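Hydrogenase expression/formation protein HypE (Desulfovibrio vulgaris subsp. vulgaris, PDB 2Z1U) binds ATP and magnesium and probably acts in the maturation of hydrogenases. Local coordinates at residues Q186-A191 / S259-D264; V243-V248 / E322-G327. All coordinates share one frame; numbering follows the deposited sequence.

Interaction 1: residues Q186-A191 / S259-D264; sequences QGLNFA and SFLGLD
The rings of Phe190 and Phe260 meet at a steep angle, with their planes at 76° and their centroids 5.4 Å apart. Phe260 lies at the edge of the Phe190 ring. With CG anti to its backbone N (chi1 -178°), Phe260 sets the base of its ring against Phe190: CG is in the plane of the Phe190 ring, and CD2 comes within 3.3 Å of Phe190 CZ. Relative to the Phe260 ring, Phe190 CZ comes in obliquely. The CD1 methyl of Leu188 also nears the Phe260 ring obliquely, 4.4 Å from CE2.

Leu261 reaches Phe190, Leu188 and Gln186. Its CD1 lies 3.9 Å from Phe190 CE1, again oblique to the ring. Its other methyl, CD2, is 4.3 Å from Leu188 CD1. The same CD2 is 3.4 Å from Gln186 OE1, where the extended Gln186 chain and Leu261 run alongside in opposite senses. No hydrogen bond joins the two segments, and side chains alone make the contact.

Leu261 also rests on Leu179, and Phe190 on Ser183, both of helix 176-184. That helix ends in a Schellman motif with Gly187 at C', where phi is positive. The arrangement is a small apolar cluster at the surface of the AIR synthase-related C-terminal region, joining the loop after helix 176-184 to the C-terminal end of helix 252-260.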
# COMPACT_ATOMS: atom_id res chain seq x y z
N GLN A 186 9.52 -24.91 -11.68
CA GLN A 186 9.81 -25.95 -12.66
C GLN A 186 9.80 -27.35 -12.03
O GLN A 186 10.27 -28.31 -12.64
CB GLN A 186 11.17 -25.70 -13.32
CG GLN A 186 11.29 -24.36 -14.03
CD GLN A 186 12.62 -24.18 -14.73
OE1 GLN A 186 13.62 -24.80 -14.36
NE2 GLN A 186 12.64 -23.34 -15.76
N GLY A 187 9.27 -27.44 -10.81
CA GLY A 187 9.16 -28.70 -10.08
C GLY A 187 10.48 -29.35 -9.69
O GLY A 187 10.55 -30.58 -9.57
N LEU A 188 11.51 -28.54 -9.48
CA LEU A 188 12.85 -29.04 -9.14
C LEU A 188 13.28 -28.69 -7.72
O LEU A 188 13.18 -27.54 -7.29
CB LEU A 188 13.89 -28.51 -10.13
CG LEU A 188 13.92 -29.04 -11.57
CD1 LEU A 188 14.74 -28.12 -12.46
CD2 LEU A 188 14.44 -30.49 -11.65
N ASN A 189 13.77 -29.70 -7.00
CA ASN A 189 14.44 -29.52 -5.71
C ASN A 189 15.90 -29.92 -5.85
O ASN A 189 16.21 -31.11 -6.01
CB ASN A 189 13.76 -30.36 -4.62
CG ASN A 189 12.45 -29.76 -4.13
OD1 ASN A 189 12.37 -28.57 -3.81
ND2 ASN A 189 11.41 -30.59 -4.07
N PHE A 190 16.80 -28.93 -5.80
CA PHE A 190 18.24 -29.16 -5.98
C PHE A 190 18.89 -29.77 -4.74
O PHE A 190 19.67 -30.72 -4.84
CB PHE A 190 18.97 -27.88 -6.38
CG PHE A 190 18.87 -27.55 -7.84
CD1 PHE A 190 17.88 -26.70 -8.31
CD2 PHE A 190 19.78 -28.10 -8.75
CE1 PHE A 190 17.78 -26.39 -9.66
CE2 PHE A 190 19.68 -27.80 -10.10
CZ PHE A 190 18.68 -26.94 -10.56
N ALA A 191 18.58 -29.18 -3.58
CA ALA A 191 19.07 -29.67 -2.29
C ALA A 191 18.12 -29.21 -1.19
O ALA A 191 17.31 -28.30 -1.40
CB ALA A 191 20.49 -29.16 -2.02
N SER A 259 24.04 -22.65 -12.10
CA SER A 259 24.74 -22.99 -13.34
C SER A 259 23.95 -24.00 -14.18
O SER A 259 23.99 -23.97 -15.41
CB SER A 259 26.19 -23.41 -13.08
OG SER A 259 26.30 -24.58 -12.28
N PHE A 260 23.20 -24.87 -13.50
CA PHE A 260 22.30 -25.84 -14.14
C PHE A 260 21.12 -25.15 -14.83
O PHE A 260 20.59 -25.67 -15.82
CB PHE A 260 21.82 -26.87 -13.10
CG PHE A 260 20.93 -27.95 -13.66
CD1 PHE A 260 21.47 -29.13 -14.16
CD2 PHE A 260 19.54 -27.80 -13.66
CE1 PHE A 260 20.65 -30.14 -14.67
CE2 PHE A 260 18.71 -28.79 -14.16
CZ PHE A 260 19.27 -29.97 -14.67
N LEU A 261 20.70 -24.00 -14.30
CA LEU A 261 19.57 -23.25 -14.85
C LEU A 261 19.97 -22.00 -15.65
O LEU A 261 19.11 -21.24 -16.09
CB LEU A 261 18.59 -22.85 -13.73
CG LEU A 261 17.82 -23.96 -13.02
CD1 LEU A 261 16.92 -23.36 -11.94
CD2 LEU A 261 16.99 -24.78 -14.00
N GLY A 262 21.28 -21.80 -15.82
CA GLY A 262 21.82 -20.65 -16.55
C GLY A 262 21.61 -19.31 -15.86
O GLY A 262 21.51 -18.27 -16.52
N LEU A 263 21.52 -19.35 -14.53
CA LEU A 263 21.29 -18.16 -13.72
C LEU A 263 22.57 -17.64 -13.06
O LEU A 263 23.50 -18.39 -12.79
CB LEU A 263 20.23 -18.46 -12.63
CG LEU A 263 18.85 -19.02 -13.01
CD1 LEU A 263 18.08 -19.47 -11.77
CD2 LEU A 263 18.03 -18.01 -13.81
N ASP A 264 22.61 -16.33 -12.79
CA ASP A 264 23.75 -15.70 -12.13
C ASP A 264 23.32 -15.31 -10.71
O ASP A 264 22.44 -14.46 -10.54
CB ASP A 264 24.18 -14.47 -12.95
CG ASP A 264 25.48 -13.85 -12.46
OD1 ASP A 264 26.18 -13.25 -13.30
OD2 ASP A 264 25.82 -13.96 -11.26

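Interaction 2: residues V243-V248 / E322-G327; sequences VLETAV and ETALGG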
# COMPACT_ATOMS: atom_id res chain seq x y z
N VAL A 243 34.45 -4.99 -5.79
CA VAL A 243 33.99 -6.19 -5.11
C VAL A 243 34.91 -7.37 -5.45
O VAL A 243 35.46 -7.43 -6.55
CB VAL A 243 32.50 -6.46 -5.46
CG1 VAL A 243 32.18 -7.95 -5.48
CG2 VAL A 243 31.61 -5.74 -4.44
N LEU A 244 35.11 -8.28 -4.49
CA LEU A 244 35.98 -9.44 -4.70
C LEU A 244 35.12 -10.70 -4.87
O LEU A 244 34.42 -11.11 -3.92
CB LEU A 244 36.95 -9.61 -3.52
CG LEU A 244 38.06 -10.67 -3.65
CD1 LEU A 244 39.01 -10.40 -4.84
CD2 LEU A 244 38.85 -10.77 -2.35
N GLU A 245 35.18 -11.32 -6.05
CA GLU A 245 34.28 -12.46 -6.37
C GLU A 245 34.30 -13.56 -5.30
O GLU A 245 33.25 -14.07 -4.90
CB GLU A 245 34.57 -13.07 -7.75
CG GLU A 245 33.51 -14.11 -8.18
CD GLU A 245 33.66 -14.57 -9.62
OE1 GLU A 245 34.79 -14.64 -10.10
OE2 GLU A 245 32.65 -14.88 -10.28
N THR A 246 35.50 -13.94 -4.88
CA THR A 246 35.69 -15.04 -3.94
C THR A 246 35.11 -14.73 -2.56
O THR A 246 34.84 -15.65 -1.81
CB THR A 246 37.17 -15.46 -3.78
OG1 THR A 246 37.98 -14.33 -3.42
CG2 THR A 246 37.71 -16.13 -5.05
N ALA A 247 34.95 -13.44 -2.25
CA ALA A 247 34.44 -12.98 -0.95
C ALA A 247 32.91 -12.91 -0.89
O ALA A 247 32.34 -12.85 0.21
CB ALA A 247 35.06 -11.63 -0.56
N VAL A 248 32.25 -12.92 -2.05
CA VAL A 248 30.77 -12.94 -2.10
C VAL A 248 30.32 -14.37 -1.81
O VAL A 248 30.66 -15.27 -2.56
CB VAL A 248 30.19 -12.43 -3.45
CG1 VAL A 248 28.66 -12.34 -3.39
CG2 VAL A 248 30.79 -11.09 -3.82
N GLU A 322 36.71 -7.90 -8.93
CA GLU A 322 37.92 -8.68 -9.14
C GLU A 322 37.52 -10.15 -9.12
O GLU A 322 36.98 -10.66 -8.13
CB GLU A 322 39.00 -8.41 -8.10
CG GLU A 322 40.22 -9.27 -8.33
CD GLU A 322 41.32 -9.07 -7.32
OE1 GLU A 322 41.31 -8.01 -6.65
OE2 GLU A 322 42.19 -9.96 -7.20
N THR A 323 37.77 -10.80 -10.24
CA THR A 323 37.32 -12.15 -10.54
C THR A 323 38.17 -13.20 -9.78
O THR A 323 39.29 -12.91 -9.38
CB THR A 323 37.43 -12.27 -12.07
OG1 THR A 323 36.16 -11.92 -12.67
CG2 THR A 323 37.90 -13.61 -12.53
N ALA A 324 37.62 -14.42 -9.59
CA ALA A 324 38.37 -15.53 -8.94
C ALA A 324 39.58 -15.98 -9.74
O ALA A 324 40.50 -16.61 -9.21
CB ALA A 324 37.45 -16.71 -8.70
N LEU A 325 39.56 -15.69 -11.04
CA LEU A 325 40.66 -16.09 -11.91
C LEU A 325 41.81 -15.07 -11.94
O LEU A 325 42.84 -15.33 -12.54
CB LEU A 325 40.16 -16.36 -13.35
CG LEU A 325 38.85 -17.15 -13.53
CD1 LEU A 325 38.58 -17.34 -15.04
CD2 LEU A 325 38.94 -18.51 -12.82
N GLY A 326 41.63 -13.92 -11.29
CA GLY A 326 42.68 -12.90 -11.24
C GLY A 326 42.49 -11.74 -12.22
O GLY A 326 43.36 -10.83 -12.34
N GLY A 327 41.33 -11.74 -12.90
CA GLY A 327 40.99 -10.61 -13.77
C GLY A 327 39.87 -9.78 -13.22
O GLY A 327 39.65 -9.72 -11.99
O HOH W 1 37.98 -12.84 -6.48
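The carbonyl oxygen of Glu322 is held by two donors. Glu245 N gives it a nearly straight bond of 2.8 Å, with an N-H...O angle of 172°. Water 1 gives the second, 2.9 Å from Glu322 O. This water in turn accepts from Thr246 N at 3.1 Å, so it bridges the two backbones where the chains begin to part. At the other end of the same residue, Glu322 N donates to Val243 O at 2.7 Å, with a more bent N-H...O angle of 143°. These two direct bonds flank Leu244 and make the parallel bridge between Leu244 and Glu322.

The side chain of Glu245 adds a further link. It has CG anti to the backbone N (chi1 -172°) and runs extended beyond CG. Its OE1 accepts Ala324 N at 2.9 Å through the anti lone pair, the one away from OE2. The acid thus binds a backbone N-H inside the type I turn from Thr323 to Gly326.

Leu244 and Glu322 run alongside each other in the same direction from the same face of the sheet. Leu244 CD1 lies against the Glu322 chain, 3.6 Å from CD. Further along, the methyls Thr246 CG2 and Ala324 CB touch at 3.7 Å.

Val243 packs on Leu230 of helix 225-237, while Glu245 touches Met321. The arrangement is the end of a parallel strand pair, 240-244 with 319-322, in the mixed sheet of the C-terminal part. One strand runs on into a 3-10 turn, the other into a beta turn leading to strand 328-330.

How the interactions relate
Interactions 1 and 2 are separate surface contacts. Their centres lie 23 Å apart and their nearest atoms about 7 Å, so they do not touch. The chain ties them together: strand 240-244, in interaction 2, is followed by helix 252-260, whose end lies in interaction 1. Their segments alternate along the sequence. A salt bridge from Asp264 to Arg329 links the segment 259-264 to the strand that follows 322-327. Leu266 gives a second connection, since it touches Val248 and its N bonds Asp264. Both contacts lie away from the residues that bind ATP and magnesium.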